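Local coordinates for uncharacterized protein (Bacillus cereus, PDB 5F2H) that is of unknown function but is probably a hydrolase of the alpha/beta-hydrolase superfamily, akin to phospholipases and carboxylesterases, at residues Ile134-Asp139 against Phe174-Ile179; Gly205-Gly210 against Phe230-Leu235; Glu141-Val146 against Leu162-Gln167. All blocks are in the same frame, centred on the assembly; numbering follows the deposited sequence.

Contact 1: Ile134-Asp139 against Phe174-Ile179; sequences IAMHGD and FVWDDI
The two chain stretches cross almost squarely, their touching parts running 82° apart, and come closest in backbone at Asp139 and Val175, where the CA atoms are 4.3 Å from each other. Two bonds from Trp176 hold the crossing. Its backbone N donates to Asp139 OD1 at 2.8 Å along a nearly straight path (171°), meeting the oxygen from above the carboxylate plane. Its indole NE1 donates to His137 O at 2.9 Å; this bond is more bent, and the donor sits above the carbonyl plane while the oxygen stays close to the plane of the indole. Residues 134-136 finish strand 131-136 of the alpha/beta-hydrolase sheet, between strands 158-164 and 202-207, and the His-Gly-Asp loop that follows, on which both Trp176 bonds end, occupies the place that often contributes to the oxyanion hole in this superfamily. His137 CG lies between its own backbone N and carbonyl carbon (chi1 67°), which turns one face of the imidazole to Trp176 NE1, 3.4 Å above the ring plane and offset toward the rim; the two rings are oblique. ND1 donates to Gly138 O at 2.8 Å and NE2 has a weak bond with Ser165 N, an arrangement consistent with a neutral imidazole protonated at ND1. Phe174 O lies at the edge of the same ring, 3.7 Å from His137 CE1. Further along the indole, the selenium of Met136, a selenomethionine, makes an oblique Met-aromatic contact, SE to Trp176 CZ2 4.4 Å. Asp139 crosses Val175 at about a right angle, and its other oxygen faces the like charge of Asp177, which might raise the pKa of either acid. Helix 209-219 flanks the indole through Ala209 and Val213.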
ATOM      1  N   ILE B 134      14.928  -6.235  -2.155  1.00 59.07           N
ATOM      2  CA  ILE B 134      16.118  -6.309  -2.961  1.00 56.27           C
ATOM      3  C   ILE B 134      16.587  -7.742  -3.013  1.00 56.64           C
ATOM      4  O   ILE B 134      16.807  -8.348  -1.982  1.00 56.71           O
ATOM      5  CB  ILE B 134      17.227  -5.461  -2.379  1.00 54.32           C
ATOM      6  CG1 ILE B 134      16.694  -4.093  -2.010  1.00 57.25           C
ATOM      7  CG2 ILE B 134      18.363  -5.370  -3.368  1.00 53.06           C
ATOM      8  CD1 ILE B 134      17.760  -3.171  -1.436  1.00 61.22           C
ATOM      9  N   ALA B 135      16.711  -8.289  -4.211  1.00 56.43           N
ATOM     10  CA  ALA B 135      17.162  -9.654  -4.366  1.00 55.70           C
ATOM     11  C   ALA B 135      18.555  -9.644  -4.948  1.00 56.90           C
ATOM     12  O   ALA B 135      18.821  -8.865  -5.875  1.00 57.79           O
ATOM     13  CB  ALA B 135      16.228 -10.433  -5.267  1.00 54.92           C
HETATM   14  N   MSE B 136      19.419 -10.530  -4.436  1.00 53.04           N
HETATM   15  CA  MSE B 136      20.802 -10.628  -4.901  1.00 54.54           C
HETATM   16  C   MSE B 136      21.132 -11.913  -5.606  1.00 52.45           C
HETATM   17  O   MSE B 136      21.166 -12.986  -5.008  1.00 54.33           O
HETATM   18  CB  MSE B 136      21.782 -10.562  -3.721  1.00 57.98           C
HETATM   19  CG  MSE B 136      21.553  -9.374  -2.799  1.00 59.16           C
HETATM   20 SE   MSE B 136      22.226  -7.779  -3.748  0.88 62.39          SE
HETATM   21  CE  MSE B 136      20.467  -6.979  -3.616  1.00 61.08           C
ATOM     22  N   HIS B 137      21.463 -11.803  -6.880  1.00 52.56           N
ATOM     23  CA  HIS B 137      21.832 -12.956  -7.668  1.00 52.11           C
ATOM     24  C   HIS B 137      23.051 -13.687  -7.130  1.00 52.07           C
ATOM     25  O   HIS B 137      23.809 -13.134  -6.341  1.00 60.85           O
ATOM     26  CB  HIS B 137      22.126 -12.520  -9.102  1.00 53.12           C
ATOM     27  CG  HIS B 137      23.351 -11.665  -9.255  1.00 54.61           C
ATOM     28  ND1 HIS B 137      24.599 -12.188  -9.523  1.00 53.45           N
ATOM     29  CD2 HIS B 137      23.506 -10.320  -9.238  1.00 53.95           C
ATOM     30  CE1 HIS B 137      25.466 -11.204  -9.669  1.00 52.12           C
ATOM     31  NE2 HIS B 137      24.831 -10.062  -9.487  1.00 51.60           N
ATOM     32  N   GLY B 138      23.237 -14.920  -7.598  1.00 51.72           N
ATOM     33  CA  GLY B 138      24.360 -15.769  -7.228  1.00 54.45           C
ATOM     34  C   GLY B 138      25.573 -15.551  -8.122  1.00 54.80           C
ATOM     35  O   GLY B 138      25.530 -14.787  -9.055  1.00 57.92           O
ATOM     36  N   ASP B 139      26.691 -16.198  -7.836  1.00 59.69           N
ATOM     37  CA  ASP B 139      27.865 -15.989  -8.686  1.00 60.63           C
ATOM     38  C   ASP B 139      27.579 -16.518 -10.056  1.00 58.90           C
ATOM     39  O   ASP B 139      26.799 -17.460 -10.194  1.00 59.54           O
ATOM     40  CB  ASP B 139      29.127 -16.636  -8.102  1.00 63.50           C
ATOM     41  CG  ASP B 139      29.649 -15.888  -6.877  1.00 66.19           C
ATOM     42  OD1 ASP B 139      29.304 -14.685  -6.739  1.00 60.12           O
ATOM     43  OD2 ASP B 139      30.441 -16.481  -6.088  1.00 70.97           O
ATOM     44  N   PHE B 174      28.285 -12.468 -13.771  1.00 55.75           N
ATOM     45  CA  PHE B 174      28.809 -11.593 -12.746  1.00 56.92           C
ATOM     46  C   PHE B 174      29.002 -12.285 -11.369  1.00 56.62           C
ATOM     47  O   PHE B 174      28.249 -13.209 -11.028  1.00 60.78           O
ATOM     48  CB  PHE B 174      27.852 -10.404 -12.654  1.00 58.59           C
ATOM     49  CG  PHE B 174      27.677  -9.655 -13.954  1.00 60.81           C
ATOM     50  CD1 PHE B 174      28.537  -8.621 -14.298  1.00 65.18           C
ATOM     51  CD2 PHE B 174      26.633  -9.953 -14.819  1.00 62.10           C
ATOM     52  CE1 PHE B 174      28.375  -7.920 -15.486  1.00 65.20           C
ATOM     53  CE2 PHE B 174      26.477  -9.270 -16.025  1.00 63.43           C
ATOM     54  CZ  PHE B 174      27.342  -8.245 -16.346  1.00 64.60           C
ATOM     55  N   VAL B 175      29.977 -11.828 -10.572  1.00 55.13           N
ATOM     56  CA  VAL B 175      30.269 -12.446  -9.257  1.00 58.30           C
ATOM     57  C   VAL B 175      30.456 -11.520  -8.085  1.00 60.97           C
ATOM     58  O   VAL B 175      30.823 -10.353  -8.262  1.00 65.27           O
ATOM     59  CB  VAL B 175      31.571 -13.273  -9.282  1.00 60.31           C
ATOM     60  CG1 VAL B 175      31.450 -14.436 -10.258  1.00 65.55           C
ATOM     61  CG2 VAL B 175      32.760 -12.404  -9.646  1.00 60.88           C
ATOM     62  N   TRP B 176      30.278 -12.082  -6.880  1.00 61.79           N
ATOM     63  CA  TRP B 176      30.435 -11.339  -5.615  1.00 63.90           C
ATOM     64  C   TRP B 176      31.730 -11.711  -4.865  1.00 66.13           C
ATOM     65  O   TRP B 176      31.752 -11.718  -3.640  1.00 64.86           O
ATOM     66  CB  TRP B 176      29.240 -11.581  -4.696  1.00 62.04           C
ATOM     67  CG  TRP B 176      27.959 -11.181  -5.287  1.00 64.68           C
ATOM     68  CD1 TRP B 176      26.994 -12.000  -5.820  1.00 63.26           C
ATOM     69  CD2 TRP B 176      27.511  -9.848  -5.499  1.00 68.17           C
ATOM     70  NE1 TRP B 176      25.956 -11.251  -6.308  1.00 58.84           N
ATOM     71  CE2 TRP B 176      26.254  -9.924  -6.141  1.00 61.86           C
ATOM     72  CE3 TRP B 176      28.044  -8.588  -5.199  1.00 73.60           C
ATOM     73  CZ2 TRP B 176      25.509  -8.795  -6.456  1.00 62.67           C
ATOM     74  CZ3 TRP B 176      27.299  -7.453  -5.540  1.00 76.17           C
ATOM     75  CH2 TRP B 176      26.039  -7.575  -6.157  1.00 67.26           C
ATOM     76  N   ASP B 177      32.803 -11.995  -5.607  1.00 69.17           N
ATOM     77  CA  ASP B 177      34.098 -12.371  -5.024  1.00 71.23           C
ATOM     78  C   ASP B 177      34.560 -11.410  -3.946  1.00 71.85           C
ATOM     79  O   ASP B 177      34.705 -11.789  -2.780  1.00 70.20           O
ATOM     80  CB  ASP B 177      35.181 -12.414  -6.102  1.00 71.57           C
ATOM     81  CG  ASP B 177      35.019 -13.548  -7.062  1.00 68.75           C
ATOM     82  OD1 ASP B 177      34.240 -14.497  -6.783  1.00 65.99           O
ATOM     83  OD2 ASP B 177      35.750 -13.508  -8.073  1.00 70.00           O
ATOM     84  N   ASP B 178      34.766 -10.167  -4.388  1.00 71.45           N
ATOM     85  CA  ASP B 178      35.207  -9.058  -3.578  1.00 73.12           C
ATOM     86  C   ASP B 178      33.985  -8.545  -2.844  1.00 68.51           C
ATOM     87  O   ASP B 178      33.313  -7.649  -3.320  1.00 71.78           O
ATOM     88  CB  ASP B 178      35.816  -7.978  -4.496  1.00 76.48           C
ATOM     89  CG  ASP B 178      36.472  -6.836  -3.731  1.00 82.60           C
ATOM     90  OD1 ASP B 178      36.198  -6.656  -2.517  1.00 85.67           O
ATOM     91  OD2 ASP B 178      37.281  -6.112  -4.357  1.00 85.25           O
ATOM     92  N   ILE B 179      33.715  -9.115  -1.670  1.00 66.35           N
ATOM     93  CA  ILE B 179      32.544  -8.733  -0.873  1.00 65.33           C
ATOM     94  C   ILE B 179      32.506  -7.295  -0.395  1.00 65.54           C
ATOM     95  O   ILE B 179      31.523  -6.884   0.234  1.00 62.27           O
ATOM     96  CB  ILE B 179      32.265  -9.671   0.334  1.00 68.37           C
ATOM     97  CG1 ILE B 179      33.391  -9.619   1.378  1.00 75.09           C
ATOM     98  CG2 ILE B 179      32.005 -11.096  -0.149  1.00 67.24           C
ATOM     99  CD1 ILE B 179      33.126 -10.479   2.602  1.00 75.54           C
TER

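Contact 2: Gly205-Gly210 against Phe230-Leu235; sequences GGFSAG and FMAPWL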
ATOM      1  N   GLY B 205      16.656 -10.178  -0.021  1.00 57.98           N
ATOM      2  CA  GLY B 205      16.778 -11.587  -0.316  1.00 55.67           C
ATOM      3  C   GLY B 205      18.026 -11.825  -1.136  1.00 56.53           C
ATOM      4  O   GLY B 205      18.582 -10.892  -1.746  1.00 57.30           O
ATOM      5  N   GLY B 206      18.464 -13.082  -1.185  1.00 55.62           N
ATOM      6  CA  GLY B 206      19.654 -13.443  -1.960  1.00 51.82           C
ATOM      7  C   GLY B 206      19.774 -14.942  -2.155  1.00 49.27           C
ATOM      8  O   GLY B 206      19.105 -15.718  -1.461  1.00 52.61           O
ATOM      9  N   PHE B 207      20.665 -15.333  -3.060  1.00 45.30           N
ATOM     10  CA  PHE B 207      20.923 -16.723  -3.390  1.00 45.72           C
ATOM     11  C   PHE B 207      22.455 -16.931  -3.366  1.00 49.82           C
ATOM     12  O   PHE B 207      23.181 -16.200  -4.043  1.00 53.46           O
ATOM     13  CB  PHE B 207      20.281 -16.998  -4.779  1.00 44.56           C
ATOM     14  CG  PHE B 207      20.541 -18.362  -5.319  1.00 43.30           C
ATOM     15  CD1 PHE B 207      19.813 -19.448  -4.867  1.00 44.05           C
ATOM     16  CD2 PHE B 207      21.529 -18.567  -6.248  1.00 43.66           C
ATOM     17  CE1 PHE B 207      20.099 -20.727  -5.299  1.00 44.52           C
ATOM     18  CE2 PHE B 207      21.794 -19.843  -6.724  1.00 45.40           C
ATOM     19  CZ  PHE B 207      21.080 -20.925  -6.249  1.00 45.12           C
ATOM     20  N   SER B 208      22.947 -17.901  -2.581  1.00 54.12           N
ATOM     21  CA  SER B 208      24.402 -18.185  -2.432  1.00 56.05           C
ATOM     22  C   SER B 208      25.168 -16.907  -2.087  1.00 54.93           C
ATOM     23  O   SER B 208      24.721 -16.142  -1.237  1.00 55.50           O
ATOM     24  CB  SER B 208      24.999 -18.809  -3.698  1.00 59.98           C
ATOM     25  OG  SER B 208      24.455 -20.079  -3.956  1.00 68.10           O
ATOM     26  N   ALA B 209      26.265 -16.656  -2.807  1.00 50.64           N
ATOM     27  CA  ALA B 209      27.094 -15.482  -2.643  1.00 49.10           C
ATOM     28  C   ALA B 209      26.273 -14.242  -2.610  1.00 49.55           C
ATOM     29  O   ALA B 209      26.683 -13.236  -2.074  1.00 56.85           O
ATOM     30  CB  ALA B 209      28.093 -15.366  -3.793  1.00 49.84           C
ATOM     31  N   GLY B 210      25.123 -14.267  -3.246  1.00 52.00           N
ATOM     32  CA  GLY B 210      24.288 -13.091  -3.246  1.00 53.07           C
ATOM     33  C   GLY B 210      23.853 -12.868  -1.833  1.00 52.76           C
ATOM     34  O   GLY B 210      23.963 -11.778  -1.301  1.00 55.93           O
ATOM     35  N   PHE B 230      17.008 -15.755   2.697  1.00 66.21           N
ATOM     36  CA  PHE B 230      18.093 -16.401   1.979  1.00 65.57           C
ATOM     37  C   PHE B 230      17.783 -17.780   1.451  1.00 67.23           C
ATOM     38  O   PHE B 230      17.084 -18.564   2.089  1.00 74.02           O
ATOM     39  CB  PHE B 230      19.353 -16.472   2.813  1.00 67.96           C
ATOM     40  CG  PHE B 230      19.802 -15.148   3.350  1.00 68.82           C
ATOM     41  CD1 PHE B 230      19.785 -14.009   2.553  1.00 67.46           C
ATOM     42  CD2 PHE B 230      20.488 -15.096   4.560  1.00 68.89           C
ATOM     43  CE1 PHE B 230      20.286 -12.804   3.032  1.00 69.68           C
ATOM     44  CE2 PHE B 230      20.999 -13.907   5.033  1.00 66.24           C
ATOM     45  CZ  PHE B 230      20.891 -12.757   4.275  1.00 67.42           C
HETATM   46  N   MSE B 231      18.326 -18.063   0.271  1.00 65.25           N
HETATM   47  CA  MSE B 231      18.134 -19.341  -0.408  1.00 61.49           C
HETATM   48  C   MSE B 231      19.510 -19.893  -0.602  1.00 61.53           C
HETATM   49  O   MSE B 231      20.366 -19.262  -1.247  1.00 61.45           O
HETATM   50  CB  MSE B 231      17.437 -19.085  -1.748  1.00 57.36           C
HETATM   51  CG  MSE B 231      17.279 -20.330  -2.622  1.00 56.84           C
HETATM   52 SE   MSE B 231      15.960 -21.599  -1.880  0.78 57.08          SE
HETATM   53  CE  MSE B 231      17.235 -23.081  -1.586  1.00 58.69           C
ATOM     54  N   ALA B 232      19.770 -21.038   0.015  1.00 60.49           N
ATOM     55  CA  ALA B 232      21.076 -21.678  -0.104  1.00 59.71           C
ATOM     56  C   ALA B 232      22.244 -20.702   0.063  1.00 56.32           C
ATOM     57  O   ALA B 232      23.208 -20.733  -0.706  1.00 53.92           O
ATOM     58  CB  ALA B 232      21.163 -22.362  -1.457  1.00 61.62           C
ATOM     59  N   PRO B 233      22.169 -19.837   1.072  1.00 56.08           N
ATOM     60  CA  PRO B 233      23.241 -18.867   1.313  1.00 57.61           C
ATOM     61  C   PRO B 233      24.618 -19.492   1.502  1.00 60.53           C
ATOM     62  O   PRO B 233      24.740 -20.588   2.074  1.00 60.29           O
ATOM     63  CB  PRO B 233      22.823 -18.199   2.619  1.00 57.68           C
ATOM     64  CG  PRO B 233      21.993 -19.223   3.307  1.00 59.14           C
ATOM     65  CD  PRO B 233      21.269 -19.972   2.230  1.00 58.86           C
ATOM     66  N   TRP B 234      25.636 -18.804   0.994  1.00 60.88           N
ATOM     67  CA  TRP B 234      27.004 -19.258   1.089  1.00 64.22           C
ATOM     68  C   TRP B 234      27.662 -18.341   2.096  1.00 66.86           C
ATOM     69  O   TRP B 234      27.926 -17.170   1.808  1.00 68.41           O
ATOM     70  CB  TRP B 234      27.681 -19.220  -0.270  1.00 65.63           C
ATOM     71  CG  TRP B 234      29.059 -19.708  -0.216  1.00 68.31           C
ATOM     72  CD1 TRP B 234      29.459 -20.993   0.070  1.00 72.38           C
ATOM     73  CD2 TRP B 234      30.228 -19.001  -0.610  1.00 68.21           C
ATOM     74  NE1 TRP B 234      30.830 -21.095  -0.021  1.00 77.12           N
ATOM     75  CE2 TRP B 234      31.330 -19.889  -0.449  1.00 74.01           C
ATOM     76  CE3 TRP B 234      30.468 -17.697  -1.043  1.00 66.19           C
ATOM     77  CZ2 TRP B 234      32.649 -19.510  -0.714  1.00 71.51           C
ATOM     78  CZ3 TRP B 234      31.793 -17.317  -1.309  1.00 70.24           C
ATOM     79  CH2 TRP B 234      32.862 -18.227  -1.146  1.00 71.25           C
ATOM     80  N   LEU B 235      27.926 -18.895   3.279  1.00 65.83           N
ATOM     81  CA  LEU B 235      28.493 -18.157   4.381  1.00 67.15           C
ATOM     82  C   LEU B 235      29.689 -18.891   4.947  1.00 71.95           C
ATOM     83  O   LEU B 235      29.572 -19.533   5.996  1.00 73.33           O
ATOM     84  CB  LEU B 235      27.400 -18.054   5.435  1.00 67.14           C
ATOM     85  CG  LEU B 235      26.135 -17.425   4.838  1.00 63.06           C
ATOM     86  CD1 LEU B 235      24.884 -17.645   5.685  1.00 62.78           C
ATOM     87  CD2 LEU B 235      26.380 -15.952   4.543  1.00 62.26           C
TER
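Phe207 and Met231, a selenomethionine, lie side by side on one face of the sheet and point the same way, each with CG anti to its backbone N (chi1 176° and 175°). Met231 CG meets the edge of the phenyl ring, 3.5 Å from Phe207 CD1, before the chain bends away at its next two torsions. One face of the same ring has Ser208 OG above it, offset toward the rim. On the other side of the sheet Phe230 turns its ring edge to the backbone of Gly206, with CD1 4.1 Å from Gly206 N. Two parallel-strand bonds tie the backbones: Met231 N donates to Gly206 O at 3.0 Å and Ser208 N to Met231 O at 3.2 Å, both nearly along the C=O axis. Beyond the strands, Trp234 sets its CB against the Ser208-Ala209 backbone, 3.9 Å from Ala209 N, and its ring passes obliquely by the methyl of Ala209. Gly206, Ser208 and Gly210 fit the GxSxG nucleophile elbow of alpha/beta hydrolases, and Ser208 OG is hydrogen-bonded to His294 NE2, consistent with a nucleophile and its catalytic base. The contact closes the beta-alpha-beta unit of strand 202-207, helix 209-219 and strand 227-231: Phe230 packs on Ala211 and Ala214 of that helix, while strands 131-136 and 254-260 continue the sheet to either side.

Contact 3: Glu141-Val146 against Leu162-Gln167; sequences ENIAIV and LPQSSQ
Ser165 OG is gripped by two hydrogen bonds: it accepts from Gln167 N at 3.1 Å, closing an ST turn, and gives its own proton to Val175 O. In the facing segment, Asn142 OD1 accepts from Ile145 N of its own segment at 3.0 Å, nearly along the C=O axis; this caps helix 143-150 at its N terminus, and Asn142 ND2 goes on to Asp172 O. The contact across the segments is mostly apolar, with no hydrogen bond. Ile143 sits at its middle. Its CG2 branch, anti to the backbone N, meets Leu162 CD1 at 3.8 Å as the two side chains cross obliquely, and its CD1 extends to Leu162 O. Here the helix of the beta-alpha-beta crossover from strand 131-136 to strand 158-164 rests its first turn on the second strand, as in the alpha/beta-hydrolase fold. Gln164 crosses Ile143 at about a right angle. Its CB lies against Ile143 CG1 (3.9 Å), and the chain, extended beyond CG, carries OE1 to the start of the helix, 3.3 Å from Asn142 CB. Val146, one turn on, adds a looser touch of CG1 on Leu162 CD1 at 4.4 Å. Residues Leu162-Gln164 also pair antiparallel with a strand of the second subunit, so that the sheet runs on across the interface, and Ile143 packs on Lys122 of that subunit.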
ATOM      1  N   GLU B 141      25.858 -15.144 -12.402  1.00 52.54           N
ATOM      2  CA  GLU B 141      24.504 -14.892 -12.805  1.00 51.94           C
ATOM      3  C   GLU B 141      24.378 -13.442 -13.252  1.00 50.78           C
ATOM      4  O   GLU B 141      25.362 -12.816 -13.599  1.00 47.32           O
ATOM      5  CB  GLU B 141      23.520 -15.225 -11.671  1.00 51.10           C
ATOM      6  CG  GLU B 141      23.461 -16.692 -11.289  1.00 52.31           C
ATOM      7  CD  GLU B 141      22.346 -16.999 -10.287  1.00 56.29           C
ATOM      8  OE1 GLU B 141      21.535 -16.096  -9.991  1.00 55.16           O
ATOM      9  OE2 GLU B 141      22.231 -18.169  -9.833  1.00 64.11           O
ATOM     10  N   ASN B 142      23.144 -12.950 -13.302  1.00 51.08           N
ATOM     11  CA  ASN B 142      22.859 -11.598 -13.707  1.00 52.41           C
ATOM     12  C   ASN B 142      21.410 -11.336 -13.405  1.00 52.76           C
ATOM     13  O   ASN B 142      20.748 -12.158 -12.763  1.00 54.57           O
ATOM     14  CB  ASN B 142      23.187 -11.413 -15.182  1.00 52.29           C
ATOM     15  CG  ASN B 142      22.483 -12.415 -16.039  1.00 53.86           C
ATOM     16  OD1 ASN B 142      21.318 -12.710 -15.809  1.00 55.81           O
ATOM     17  ND2 ASN B 142      23.161 -12.904 -17.075  1.00 54.19           N
ATOM     18  N   ILE B 143      20.900 -10.210 -13.871  1.00 52.63           N
ATOM     19  CA  ILE B 143      19.506  -9.863 -13.616  1.00 53.02           C
ATOM     20  C   ILE B 143      18.494 -10.765 -14.336  1.00 53.66           C
ATOM     21  O   ILE B 143      17.431 -11.064 -13.787  1.00 55.29           O
ATOM     22  CB  ILE B 143      19.211  -8.423 -14.038  1.00 53.42           C
ATOM     23  CG1 ILE B 143      20.218  -7.470 -13.395  1.00 51.11           C
ATOM     24  CG2 ILE B 143      17.777  -8.055 -13.679  1.00 54.13           C
ATOM     25  CD1 ILE B 143      20.030  -6.031 -13.784  1.00 51.79           C
ATOM     26  N   ALA B 144      18.787 -11.190 -15.555  1.00 54.54           N
ATOM     27  CA  ALA B 144      17.829 -12.031 -16.264  1.00 59.44           C
ATOM     28  C   ALA B 144      17.591 -13.349 -15.542  1.00 61.89           C
ATOM     29  O   ALA B 144      16.458 -13.807 -15.406  1.00 64.61           O
ATOM     30  CB  ALA B 144      18.314 -12.310 -17.662  1.00 61.90           C
ATOM     31  N   ILE B 145      18.674 -13.936 -15.059  1.00 60.43           N
ATOM     32  CA  ILE B 145      18.644 -15.230 -14.380  1.00 60.15           C
ATOM     33  C   ILE B 145      18.020 -15.268 -12.993  1.00 60.57           C
ATOM     34  O   ILE B 145      17.458 -16.274 -12.581  1.00 62.94           O
ATOM     35  CB  ILE B 145      20.082 -15.764 -14.258  1.00 59.50           C
ATOM     36  CG1 ILE B 145      20.626 -16.050 -15.657  1.00 62.28           C
ATOM     37  CG2 ILE B 145      20.128 -17.027 -13.420  1.00 58.08           C
ATOM     38  CD1 ILE B 145      22.073 -16.481 -15.660  1.00 67.15           C
ATOM     39  N   VAL B 146      18.112 -14.174 -12.267  1.00 59.96           N
ATOM     40  CA  VAL B 146      17.574 -14.148 -10.918  1.00 54.88           C
ATOM     41  C   VAL B 146      16.147 -13.574 -10.857  1.00 52.74           C
ATOM     42  O   VAL B 146      15.396 -13.889  -9.966  1.00 52.45           O
ATOM     43  CB  VAL B 146      18.559 -13.381  -9.991  1.00 52.25           C
ATOM     44  CG1 VAL B 146      18.636 -11.917 -10.389  1.00 53.28           C
ATOM     45  CG2 VAL B 146      18.145 -13.502  -8.534  1.00 52.44           C
ATOM     46  N   LEU B 162      16.686  -5.353  -8.445  1.00 61.80           N
ATOM     47  CA  LEU B 162      17.612  -6.440  -8.714  1.00 61.06           C
ATOM     48  C   LEU B 162      18.953  -5.816  -9.074  1.00 60.35           C
ATOM     49  O   LEU B 162      19.118  -5.312 -10.176  1.00 62.88           O
ATOM     50  CB  LEU B 162      17.112  -7.343  -9.842  1.00 61.07           C
ATOM     51  CG  LEU B 162      15.783  -8.078  -9.620  1.00 62.97           C
ATOM     52  CD1 LEU B 162      15.394  -8.903 -10.840  1.00 64.79           C
ATOM     53  CD2 LEU B 162      15.840  -8.968  -8.399  1.00 59.30           C
ATOM     54  N   PRO B 163      19.912  -5.826  -8.134  1.00 56.82           N
ATOM     55  CA  PRO B 163      21.226  -5.251  -8.406  1.00 55.85           C
ATOM     56  C   PRO B 163      22.128  -6.237  -9.112  1.00 54.28           C
ATOM     57  O   PRO B 163      21.965  -7.430  -8.946  1.00 54.38           O
ATOM     58  CB  PRO B 163      21.781  -4.949  -7.008  1.00 53.70           C
ATOM     59  CG  PRO B 163      20.605  -5.014  -6.086  1.00 53.32           C
ATOM     60  CD  PRO B 163      19.736  -6.070  -6.698  1.00 56.11           C
ATOM     61  N   GLN B 164      23.043  -5.734  -9.921  1.00 55.71           N
ATOM     62  CA  GLN B 164      23.969  -6.578 -10.638  1.00 57.16           C
ATOM     63  C   GLN B 164      25.387  -6.127 -10.258  1.00 60.87           C
ATOM     64  O   GLN B 164      25.708  -4.920 -10.294  1.00 61.91           O
ATOM     65  CB  GLN B 164      23.766  -6.454 -12.138  1.00 56.29           C
ATOM     66  CG  GLN B 164      24.465  -7.525 -12.947  1.00 55.93           C
ATOM     67  CD  GLN B 164      24.201  -7.358 -14.438  1.00 59.04           C
ATOM     68  OE1 GLN B 164      23.504  -8.164 -15.053  1.00 56.98           O
ATOM     69  NE2 GLN B 164      24.637  -6.247 -14.984  1.00 60.95           N
ATOM     70  N   SER B 165      26.239  -7.098  -9.928  1.00 58.94           N
ATOM     71  CA  SER B 165      27.601  -6.798  -9.533  1.00 60.93           C
ATOM     72  C   SER B 165      28.428  -6.300 -10.692  1.00 60.35           C
ATOM     73  O   SER B 165      28.237  -6.702 -11.830  1.00 62.80           O
ATOM     74  CB  SER B 165      28.275  -8.036  -8.945  1.00 60.30           C
ATOM     75  OG  SER B 165      29.641  -7.768  -8.654  1.00 58.43           O
ATOM     76  N   SER B 166      29.358  -5.421 -10.387  1.00 59.77           N
ATOM     77  CA  SER B 166      30.246  -4.893 -11.396  1.00 61.47           C
ATOM     78  C   SER B 166      31.370  -5.880 -11.710  1.00 62.94           C
ATOM     79  O   SER B 166      32.026  -5.749 -12.729  1.00 64.82           O
ATOM     80  CB  SER B 166      30.869  -3.613 -10.880  1.00 63.05           C
ATOM     81  OG  SER B 166      31.542  -3.871  -9.661  1.00 63.65           O
ATOM     82  N   GLN B 167      31.555  -6.896 -10.870  1.00 63.54           N
ATOM     83  CA  GLN B 167      32.640  -7.864 -11.058  1.00 65.40           C
ATOM     84  C   GLN B 167      32.260  -8.904 -12.113  1.00 64.70           C
ATOM     85  O   GLN B 167      31.665  -9.938 -11.806  1.00 62.82           O
ATOM     86  CB  GLN B 167      32.966  -8.526  -9.718  1.00 65.51           C
ATOM     87  CG  GLN B 167      33.255  -7.546  -8.574  1.00 65.22           C
ATOM     88  CD  GLN B 167      33.272  -8.237  -7.208  1.00 64.53           C
ATOM     89  OE1 GLN B 167      33.854  -9.314  -7.039  1.00 63.87           O
ATOM     90  NE2 GLN B 167      32.613  -7.617  -6.228  1.00 62.04           N
TER

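All three contacts reach the same parallel sheet, through strands 131-136, 158-164, 202-207 and 227-231. Contact 3 is nested in the loop closed by contact 1, their centres about 7 Å apart, and Val175 N probably bonds to Gln167 O at 2.8 Å. Contacts 1 and 2, centres about 9 Å apart, are joined where strand 131-136 pairs with strand 202-207, by probable hydrogen bonds such as Met136 N to Gly205 O, 2.8 Å. Asp139 OD1 packs on Ala209 CB (3.3 Å), bringing the loop of contact 1 beside the probable nucleophile elbow. Bound Tris, probably from the crystallisation liquor, lies about 4 Å from the side chain of Asp139 and about 4 Å from that of Trp234, consistent with a pocket.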